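Local coordinates for protein glutathione S-transferase omega-like 2 (Saccharomyces cerevisiae, PDB 5LKB) that acts as a glutathione-dependent thiol transferase and dehydroascorbate reductase, and reacts with glutathionyl-(hydro)quinones in the manner of Xi-class glutathione transferases, at residues 44-55 and 288-296; 56-67 and 96-104. One frame throughout, in Å; residues are numbered along the deposited sequence.

Overall arrangement
Helix 47-58 takes part in both contacts, its start in contact 1 and its last turn in contact 2. Contact 1 joins its first turns, just after the nucleophile Cys46, to helix 285-304 of the all-helical domain; contact 2 ties its end and the way into strand 66-69 to 96-104, within the thioredoxin-like domain. Their centres lie about 15 Å apart, and contact 2 is nested inside the chain loop that contact 1 closes. The two touch where Ile288 CD1 packs 3.6 Å from Leu58 CD1 and Leu53 CD2 lies 3.7 Å from Cys67 SG. Contact 1 holds the catalytic cysteine itself, whereas the side chain of Cys67 stays about 11 Å from that of Cys46.

Contact 1: 44-55 and 288-296; sequences LACPWAHRTLIT and IRLYTTVIR
Helices 47-55 and 288-296 cross at 127° with their axes 8.7 Å apart, the backbones nearest at Pro47 and Thr292. This is the interdomain seam of the glutathione transferase fold: the thioredoxin-like domain's helix, N-capped by nucleophile Cys46 (SG accepts from Ala49 N, 3.2 Å, 176°), meets the helical domain. Thr292 is a knob among Pro47, His50, Arg51 and Ile54; its OG1 hydrogen-bonds Pro47 O (3.0 Å) from above the carbonyl plane. Arg296, extended from CG to NE, lays one guanidinium face over Pro47 CA. Around its edge NE donates to Ala45 O (2.8 Å), NH2 bonds weakly to Leu44 O, and NH1 donates to His50 ND1 at 2.9 Å, in the planes of both groups, and to Thr292 O. A leucine here removes the donors to Ala45 O and His50 ND1, and would probably leave the imidazole freer to turn and the 44-46 loop less tied to helix 285-304. The other ring nitrogen, NE2, hydrogen-bonds Thr336, and Tyr291 turns its edge to the ring face, offset. Arg51 and Arg289 stack despite like charge, guanidinium centres 4.1 Å apart, planes at 29°; Trp48 covers the other face of Arg51, whose NH1 bonds weakly to Ser174. A water accepts from Arg51 NE at 2.8 Å and donates to Arg289 O.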
loop_
_atom_site.group_PDB
_atom_site.type_symbol
_atom_site.label_atom_id
_atom_site.label_comp_id
_atom_site.label_asym_id
_atom_site.label_seq_id
_atom_site.Cartn_x
_atom_site.Cartn_y
_atom_site.Cartn_z
ATOM N N LEU A 44 2.932 -2.854 22.497
ATOM C CA LEU A 44 1.610 -2.850 21.860
ATOM C C LEU A 44 1.672 -2.932 20.331
ATOM O O LEU A 44 0.666 -3.316 19.727
ATOM C CB LEU A 44 0.889 -1.566 22.241
ATOM C CG LEU A 44 0.387 -1.427 23.665
ATOM C CD1 LEU A 44 0.020 -0.019 24.032
ATOM C CD2 LEU A 44 -0.810 -2.345 23.805
ATOM N N ALA A 45 2.825 -2.749 19.726
ATOM C CA ALA A 45 2.939 -2.872 18.270
ATOM C C ALA A 45 3.044 -4.330 17.827
ATOM O O ALA A 45 2.703 -4.672 16.673
ATOM C CB ALA A 45 4.175 -2.146 17.778
ATOM N N CYS A 46 3.552 -5.206 18.749
ATOM C CA CYS A 46 3.965 -6.554 18.387
ATOM C C CYS A 46 2.769 -7.486 18.409
ATOM O O CYS A 46 2.113 -7.592 19.450
ATOM C CB CYS A 46 4.982 -7.077 19.428
ATOM S SG CYS A 46 5.376 -8.801 19.242
ATOM N N PRO A 47 2.496 -8.248 17.340
ATOM C CA PRO A 47 1.349 -9.149 17.331
ATOM C C PRO A 47 1.545 -10.374 18.220
ATOM O O PRO A 47 0.564 -11.029 18.595
ATOM C CB PRO A 47 1.244 -9.548 15.841
ATOM C CG PRO A 47 2.617 -9.495 15.345
ATOM C CD PRO A 47 3.230 -8.296 16.031
ATOM N N TRP A 48 2.805 -10.724 18.458
ATOM C CA TRP A 48 3.121 -11.851 19.336
ATOM C C TRP A 48 2.797 -11.462 20.771
ATOM O O TRP A 48 2.082 -12.189 21.495
ATOM C CB TRP A 48 4.608 -12.219 19.108
ATOM C CG TRP A 48 5.045 -12.330 17.672
ATOM C CD1 TRP A 48 5.750 -11.398 16.975
ATOM C CD2 TRP A 48 4.694 -13.348 16.712
ATOM N NE1 TRP A 48 5.872 -11.759 15.665
ATOM C CE2 TRP A 48 5.263 -12.972 15.479
ATOM C CE3 TRP A 48 4.006 -14.560 16.785
ATOM C CZ2 TRP A 48 5.157 -13.757 14.349
ATOM C CZ3 TRP A 48 3.914 -15.343 15.682
ATOM C CH2 TRP A 48 4.490 -14.932 14.452
ATOM N N ALA A 49 3.325 -10.311 21.203
ATOM C CA ALA A 49 3.007 -9.801 22.538
ATOM C C ALA A 49 1.524 -9.509 22.679
ATOM O O ALA A 49 0.932 -9.689 23.747
ATOM C CB ALA A 49 3.846 -8.556 22.814
ATOM N N HIS A 50 0.877 -9.049 21.599
ATOM C CA HIS A 50 -0.533 -8.750 21.658
ATOM C C HIS A 50 -1.327 -9.995 22.074
ATOM O O HIS A 50 -2.309 -9.893 22.753
ATOM C CB HIS A 50 -0.986 -8.137 20.314
ATOM C CG HIS A 50 -2.342 -7.498 20.327
ATOM N ND1 HIS A 50 -2.878 -6.888 19.190
ATOM C CD2 HIS A 50 -3.225 -7.296 21.329
ATOM C CE1 HIS A 50 -4.045 -6.368 19.512
ATOM N NE2 HIS A 50 -4.275 -6.591 20.805
ATOM N N ARG A 51 -0.913 -11.186 21.635
ATOM C CA ARG A 51 -1.608 -12.408 22.016
ATOM C C ARG A 51 -1.709 -12.495 23.507
ATOM O O ARG A 51 -2.749 -12.885 24.016
ATOM C CB ARG A 51 -0.840 -13.640 21.543
ATOM C CG ARG A 51 -0.595 -13.792 20.015
ATOM C CD ARG A 51 0.435 -14.878 19.841
ATOM N NE ARG A 51 0.426 -15.437 18.497
ATOM C CZ ARG A 51 1.111 -16.509 18.148
ATOM N NH1 ARG A 51 1.832 -17.149 19.083
ATOM N NH2 ARG A 51 1.044 -16.951 16.911
ATOM N N THR A 52 -0.638 -12.127 24.186
ATOM C CA THR A 52 -0.593 -12.294 25.636
ATOM C C THR A 52 -1.449 -11.260 26.346
ATOM O O THR A 52 -1.999 -11.561 27.411
ATOM C CB THR A 52 0.852 -12.294 26.146
ATOM O OG1 THR A 52 1.468 -11.021 26.111
ATOM C CG2 THR A 52 1.725 -13.250 25.383
ATOM N N LEU A 53 -1.556 -10.029 25.810
ATOM C CA LEU A 53 -2.418 -9.023 26.406
ATOM C C LEU A 53 -3.877 -9.436 26.303
ATOM O O LEU A 53 -4.630 -9.307 27.277
ATOM C CB LEU A 53 -2.226 -7.693 25.734
ATOM C CG LEU A 53 -0.920 -7.001 25.931
ATOM C CD1 LEU A 53 -0.917 -5.666 25.135
ATOM C CD2 LEU A 53 -0.601 -6.702 27.388
ATOM N N ILE A 54 -4.300 -9.939 25.148
ATOM C CA ILE A 54 -5.674 -10.363 24.956
ATOM C C ILE A 54 -6.000 -11.489 25.950
ATOM O O ILE A 54 -7.046 -11.498 26.612
ATOM C CB ILE A 54 -5.937 -10.810 23.505
ATOM C CG1 ILE A 54 -5.796 -9.590 22.567
ATOM C CG2 ILE A 54 -7.313 -11.411 23.359
ATOM C CD1 ILE A 54 -5.515 -9.961 21.146
ATOM N N THR A 55 -5.101 -12.458 26.040
ATOM C CA THR A 55 -5.332 -13.623 26.885
ATOM C C THR A 55 -5.325 -13.231 28.356
ATOM O O THR A 55 -6.185 -13.692 29.122
ATOM C CB THR A 55 -4.275 -14.681 26.573
ATOM O OG1 THR A 55 -4.321 -15.065 25.182
ATOM C CG2 THR A 55 -4.554 -15.971 27.351
ATOM N N ILE A 288 -7.521 -15.732 18.724
ATOM C CA ILE A 288 -6.596 -14.757 19.279
ATOM C C ILE A 288 -5.361 -14.654 18.409
ATOM O O ILE A 288 -4.924 -13.559 18.037
ATOM C CB ILE A 288 -6.283 -15.098 20.751
ATOM C CG1 ILE A 288 -7.563 -14.945 21.584
ATOM C CG2 ILE A 288 -5.137 -14.217 21.277
ATOM C CD1 ILE A 288 -7.449 -15.437 23.003
ATOM N N ARG A 289 -4.781 -15.792 18.063
ATOM C CA ARG A 289 -3.548 -15.816 17.313
ATOM C C ARG A 289 -3.762 -15.259 15.913
ATOM O O ARG A 289 -2.913 -14.504 15.436
ATOM C CB ARG A 289 -2.959 -17.230 17.273
ATOM C CG ARG A 289 -2.363 -17.689 18.647
ATOM C CD ARG A 289 -2.114 -19.240 18.590
ATOM N NE ARG A 289 -1.301 -19.590 17.446
ATOM C CZ ARG A 289 -0.198 -20.293 17.423
ATOM N NH1 ARG A 289 0.318 -20.809 18.542
ATOM N NH2 ARG A 289 0.390 -20.529 16.247
ATOM N N LEU A 290 -4.881 -15.579 15.273
ATOM C CA LEU A 290 -5.133 -15.026 13.932
ATOM C C LEU A 290 -5.385 -13.533 14.033
ATOM O O LEU A 290 -4.934 -12.765 13.157
ATOM C CB LEU A 290 -6.326 -15.707 13.279
ATOM C CG LEU A 290 -6.731 -15.200 11.880
ATOM C CD1 LEU A 290 -5.596 -15.407 10.937
ATOM C CD2 LEU A 290 -7.952 -15.903 11.390
ATOM N N TYR A 291 -6.137 -13.103 15.038
ATOM C CA TYR A 291 -6.540 -11.692 15.164
ATOM C C TYR A 291 -5.340 -10.742 15.169
ATOM O O TYR A 291 -5.393 -9.647 14.569
ATOM C CB TYR A 291 -7.297 -11.488 16.487
ATOM C CG TYR A 291 -7.652 -10.039 16.821
ATOM C CD1 TYR A 291 -6.785 -9.289 17.536
ATOM C CD2 TYR A 291 -8.820 -9.449 16.395
ATOM C CE1 TYR A 291 -7.032 -7.987 17.860
ATOM C CE2 TYR A 291 -9.111 -8.118 16.720
ATOM C CZ TYR A 291 -8.240 -7.407 17.468
ATOM O OH TYR A 291 -8.486 -6.089 17.799
ATOM N N THR A 292 -4.289 -11.062 15.895
ATOM C CA THR A 292 -3.221 -10.086 16.069
ATOM C C THR A 292 -2.564 -9.762 14.722
ATOM O O THR A 292 -2.081 -8.647 14.526
ATOM C CB THR A 292 -2.237 -10.490 17.142
ATOM O OG1 THR A 292 -1.643 -11.723 16.732
ATOM C CG2 THR A 292 -2.922 -10.664 18.530
ATOM N N THR A 293 -2.580 -10.707 13.783
ATOM C CA THR A 293 -2.116 -10.430 12.429
ATOM C C THR A 293 -3.175 -9.675 11.648
ATOM O O THR A 293 -2.878 -8.691 10.936
ATOM C CB THR A 293 -1.727 -11.713 11.705
ATOM O OG1 THR A 293 -0.651 -12.336 12.423
ATOM C CG2 THR A 293 -1.276 -11.420 10.275
ATOM N N VAL A 294 -4.398 -10.208 11.620
ATOM C CA VAL A 294 -5.456 -9.640 10.784
ATOM C C VAL A 294 -5.728 -8.182 11.151
ATOM O O VAL A 294 -5.893 -7.349 10.256
ATOM C CB VAL A 294 -6.748 -10.485 10.806
ATOM C CG1 VAL A 294 -7.872 -9.841 9.936
ATOM C CG2 VAL A 294 -6.502 -11.882 10.245
ATOM N N ILE A 295 -5.699 -7.815 12.444
ATOM C CA ILE A 295 -5.959 -6.431 12.855
ATOM C C ILE A 295 -4.877 -5.459 12.384
ATOM O O ILE A 295 -5.143 -4.259 12.234
ATOM C CB ILE A 295 -6.193 -6.355 14.390
ATOM C CG1 ILE A 295 -7.021 -5.116 14.736
ATOM C CG2 ILE A 295 -4.913 -6.387 15.159
ATOM C CD1 ILE A 295 -8.447 -5.118 14.254
ATOM N N ARG A 296 -3.671 -5.962 12.138
ATOM C CA ARG A 296 -2.529 -5.196 11.642
ATOM C C ARG A 296 -2.441 -5.203 10.116
ATOM O O ARG A 296 -1.604 -4.485 9.528
ATOM C CB ARG A 296 -1.230 -5.752 12.268
ATOM C CG ARG A 296 -1.080 -5.426 13.716
ATOM C CD ARG A 296 0.098 -6.208 14.336
ATOM N NE ARG A 296 0.288 -5.761 15.741
ATOM C CZ ARG A 296 -0.569 -6.007 16.749
ATOM N NH1 ARG A 296 -1.588 -6.782 16.573
ATOM N NH2 ARG A 296 -0.366 -5.410 17.896
HETATM O O HOH W 1 -0.258 -14.243 16.077
#

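Contact 2: 56-67 and 96-104; sequences RALKGLTSVIGC and EHWHDVAGG
A chi1 of 170° points the Arg56 side chain away from its own backbone N, and with the chain extended as far as NE it reaches from the last turn of helix 47-58 to the carbonyl of Asp100; a different chi1 at His99, -66°, puts CG anti to the carbonyl carbon and lays the imidazole against Ser63. The setting is the beta-alpha-beta crossover of the thioredoxin-like fold: a Schellman motif with Gly60 at C-prime ends the helix, and the chain runs on to the outermost strand, 66-69. Arg56 works by its edge. NE and NH2 hold Ile65 O side-on, and NH1 and NH2 grip Asp100 O end-on, the NH1 bond being 3.0 Å long and bent to 152°; the guanidinium thus pins the approach to the strand and the facing loop together. Its two faces are occupied by Thr62 CB and Cys67 CB. The loop holds its own shape by an Asx turn, Asp100 OD2 accepting from Ala102 N; the same oxygen takes Gly104 N from the opposite face of the carboxylate plane. Ser63 CA makes a CH-pi contact over the His99 ring, 3.8 Å from its centroid. Val101 CG1 packs on Ala57 CB and on Thr62 CG2, each at 4.0 Å. At the strand, Cys67 N donates to Trp98 O at 2.9 Å. A water accepts from Arg56 NH1 at 2.8 Å and donates to Val101 O.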
loop_
_atom_site.group_PDB
_atom_site.type_symbol
_atom_site.label_atom_id
_atom_site.label_comp_id
_atom_site.label_asym_id
_atom_site.label_seq_id
_atom_site.Cartn_x
_atom_site.Cartn_y
_atom_site.Cartn_z
ATOM N N ARG A 56 -4.404 -12.365 28.761
ATOM C CA ARG A 56 -4.400 -11.820 30.111
ATOM C C ARG A 56 -5.741 -11.194 30.476
ATOM O O ARG A 56 -6.259 -11.368 31.596
ATOM C CB ARG A 56 -3.210 -10.872 30.314
ATOM C CG ARG A 56 -3.227 -10.059 31.612
ATOM C CD ARG A 56 -1.953 -9.326 31.709
ATOM N NE ARG A 56 -1.909 -8.273 32.727
ATOM C CZ ARG A 56 -2.145 -6.977 32.563
ATOM N NH1 ARG A 56 -2.488 -6.451 31.369
ATOM N NH2 ARG A 56 -1.966 -6.152 33.585
ATOM N N ALA A 57 -6.317 -10.415 29.575
ATOM C CA ALA A 57 -7.616 -9.818 29.867
ATOM C C ALA A 57 -8.723 -10.863 29.944
ATOM O O ALA A 57 -9.536 -10.837 30.890
ATOM C CB ALA A 57 -7.961 -8.775 28.809
ATOM N N LEU A 58 -8.808 -11.758 28.969
ATOM C CA LEU A 58 -9.909 -12.708 28.854
ATOM C C LEU A 58 -9.908 -13.643 30.059
ATOM O O LEU A 58 -10.964 -14.089 30.524
ATOM C CB LEU A 58 -9.789 -13.530 27.565
ATOM C CG LEU A 58 -10.160 -12.801 26.250
ATOM C CD1 LEU A 58 -9.851 -13.693 25.050
ATOM C CD2 LEU A 58 -11.595 -12.430 26.175
ATOM N N LYS A 59 -8.724 -13.959 30.561
ATOM C CA LYS A 59 -8.640 -14.875 31.694
ATOM C C LYS A 59 -8.679 -14.144 33.026
ATOM O O LYS A 59 -8.520 -14.804 34.077
ATOM C CB LYS A 59 -7.398 -15.756 31.561
ATOM C CG LYS A 59 -7.514 -16.867 30.467
ATOM C CD LYS A 59 -8.597 -17.873 30.766
ATOM C CE LYS A 59 -8.072 -18.902 31.741
ATOM N NZ LYS A 59 -9.181 -19.436 32.664
ATOM N N GLY A 60 -8.895 -12.820 33.029
ATOM C CA GLY A 60 -9.086 -12.093 34.279
ATOM C C GLY A 60 -7.869 -11.939 35.150
ATOM O O GLY A 60 -7.982 -11.986 36.387
ATOM N N LEU A 61 -6.695 -11.811 34.560
ATOM C CA LEU A 61 -5.417 -11.818 35.230
ATOM C C LEU A 61 -4.747 -10.453 35.288
ATOM O O LEU A 61 -3.565 -10.360 35.632
ATOM C CB LEU A 61 -4.478 -12.861 34.586
ATOM C CG LEU A 61 -4.976 -14.277 34.580
ATOM C CD1 LEU A 61 -4.193 -15.174 33.631
ATOM C CD2 LEU A 61 -4.884 -14.805 36.048
ATOM N N THR A 62 -5.466 -9.371 35.027
ATOM C CA THR A 62 -4.804 -8.066 34.971
ATOM C C THR A 62 -4.317 -7.588 36.334
ATOM O O THR A 62 -3.298 -6.896 36.402
ATOM C CB THR A 62 -5.678 -6.971 34.338
ATOM O OG1 THR A 62 -6.896 -6.798 35.073
ATOM C CG2 THR A 62 -6.073 -7.326 32.939
ATOM N N SER A 63 -5.003 -7.974 37.419
ATOM C CA SER A 63 -4.539 -7.612 38.745
ATOM C C SER A 63 -3.600 -8.647 39.343
ATOM O O SER A 63 -3.083 -8.421 40.435
ATOM C CB SER A 63 -5.755 -7.411 39.678
ATOM O OG SER A 63 -6.354 -8.662 40.028
ATOM N N VAL A 64 -3.413 -9.774 38.676
ATOM C CA VAL A 64 -2.551 -10.847 39.148
ATOM C C VAL A 64 -1.156 -10.718 38.578
ATOM O O VAL A 64 -0.150 -10.999 39.240
ATOM C CB VAL A 64 -3.183 -12.183 38.746
ATOM C CG1 VAL A 64 -2.280 -13.364 39.209
ATOM C CG2 VAL A 64 -4.568 -12.299 39.274
ATOM N N ILE A 65 -1.088 -10.250 37.327
ATOM C CA ILE A 65 0.149 -10.153 36.585
ATOM C C ILE A 65 0.241 -8.727 36.057
ATOM O O ILE A 65 -0.559 -8.335 35.197
ATOM C CB ILE A 65 0.167 -11.171 35.439
ATOM C CG1 ILE A 65 0.123 -12.572 36.038
ATOM C CG2 ILE A 65 1.399 -10.998 34.586
ATOM C CD1 ILE A 65 -0.050 -13.701 35.007
ATOM N N GLY A 66 1.180 -7.935 36.574
ATOM C CA GLY A 66 1.323 -6.555 36.121
ATOM C C GLY A 66 1.803 -6.515 34.709
ATOM O O GLY A 66 2.368 -7.488 34.225
ATOM N N CYS A 67 1.700 -5.338 34.072
ATOM C CA CYS A 67 2.196 -5.183 32.709
ATOM C C CYS A 67 2.907 -3.847 32.534
ATOM O O CYS A 67 2.464 -2.837 33.098
ATOM C CB CYS A 67 1.001 -5.249 31.792
ATOM S SG CYS A 67 1.268 -4.864 30.030
ATOM N N GLU A 96 -3.082 1.492 39.073
ATOM C CA GLU A 96 -4.072 1.312 38.013
ATOM C C GLU A 96 -3.391 0.972 36.683
ATOM O O GLU A 96 -3.884 0.124 35.924
ATOM C CB GLU A 96 -4.869 2.609 37.838
ATOM N N HIS A 97 -2.256 1.621 36.406
ATOM C CA HIS A 97 -1.490 1.403 35.174
ATOM C C HIS A 97 -0.983 -0.027 35.076
ATOM O O HIS A 97 -1.217 -0.710 34.080
ATOM C CB HIS A 97 -0.312 2.352 35.145
ATOM C CG HIS A 97 -0.721 3.790 35.080
ATOM N ND1 HIS A 97 0.152 4.824 35.320
ATOM C CD2 HIS A 97 -1.931 4.358 34.837
ATOM C CE1 HIS A 97 -0.492 5.976 35.178
ATOM N NE2 HIS A 97 -1.757 5.719 34.905
ATOM N N TRP A 98 -0.285 -0.504 36.115
ATOM C CA TRP A 98 0.285 -1.838 36.069
ATOM C C TRP A 98 -0.775 -2.906 35.896
ATOM O O TRP A 98 -0.498 -3.974 35.324
ATOM C CB TRP A 98 1.005 -2.097 37.380
ATOM C CG TRP A 98 2.107 -1.196 37.675
ATOM C CD1 TRP A 98 2.800 -0.435 36.809
ATOM C CD2 TRP A 98 2.691 -0.977 38.961
ATOM N NE1 TRP A 98 3.774 0.275 37.450
ATOM C CE2 TRP A 98 3.730 -0.057 38.792
ATOM C CE3 TRP A 98 2.402 -1.457 40.248
ATOM C CZ2 TRP A 98 4.508 0.396 39.851
ATOM C CZ3 TRP A 98 3.190 -1.029 41.300
ATOM C CH2 TRP A 98 4.214 -0.098 41.101
ATOM N N HIS A 99 -1.983 -2.668 36.395
ATOM C CA HIS A 99 -3.068 -3.620 36.347
ATOM C C HIS A 99 -4.095 -3.314 35.274
ATOM O O HIS A 99 -5.166 -3.924 35.254
ATOM C CB HIS A 99 -3.721 -3.736 37.730
ATOM C CG HIS A 99 -2.807 -4.325 38.754
ATOM N ND1 HIS A 99 -3.097 -4.349 40.097
ATOM C CD2 HIS A 99 -1.597 -4.921 38.617
ATOM C CE1 HIS A 99 -2.103 -4.937 40.744
ATOM N NE2 HIS A 99 -1.170 -5.278 39.871
ATOM N N ASP A 100 -3.767 -2.405 34.345
ATOM C CA ASP A 100 -4.628 -2.068 33.221
ATOM C C ASP A 100 -4.370 -3.076 32.104
ATOM O O ASP A 100 -3.294 -3.672 32.037
ATOM C CB ASP A 100 -4.291 -0.650 32.738
ATOM C CG ASP A 100 -4.977 -0.257 31.403
ATOM O OD1 ASP A 100 -6.204 0.022 31.473
ATOM O OD2 ASP A 100 -4.299 -0.135 30.338
ATOM N N VAL A 101 -5.392 -3.290 31.256
ATOM C CA VAL A 101 -5.272 -4.235 30.124
ATOM C C VAL A 101 -4.125 -3.916 29.182
ATOM O O VAL A 101 -3.597 -4.817 28.525
ATOM C CB VAL A 101 -6.584 -4.365 29.319
ATOM C CG1 VAL A 101 -7.688 -4.965 30.152
ATOM C CG2 VAL A 101 -6.981 -3.013 28.757
ATOM N N ALA A 102 -3.756 -2.653 29.051
ATOM C CA ALA A 102 -2.674 -2.196 28.190
ATOM C C ALA A 102 -1.579 -1.463 28.961
ATOM O O ALA A 102 -0.884 -0.617 28.427
ATOM C CB ALA A 102 -3.257 -1.349 27.055
ATOM N N GLY A 103 -1.359 -1.857 30.232
ATOM C CA GLY A 103 -0.281 -1.227 30.983
ATOM C C GLY A 103 -0.469 0.236 31.328
ATOM O O GLY A 103 0.503 0.897 31.721
ATOM N N GLY A 104 -1.651 0.776 31.086
ATOM C CA GLY A 104 -1.938 2.198 31.292
ATOM C C GLY A 104 -1.698 3.087 30.089
ATOM O O GLY A 104 -1.919 4.311 30.189
HETATM O O HOH W 2 -3.956 -7.480 29.232
HETATM O O HOH W 3 -7.173 -4.907 36.989
HETATM O O HOH W 4 2.392 -0.110 33.458
#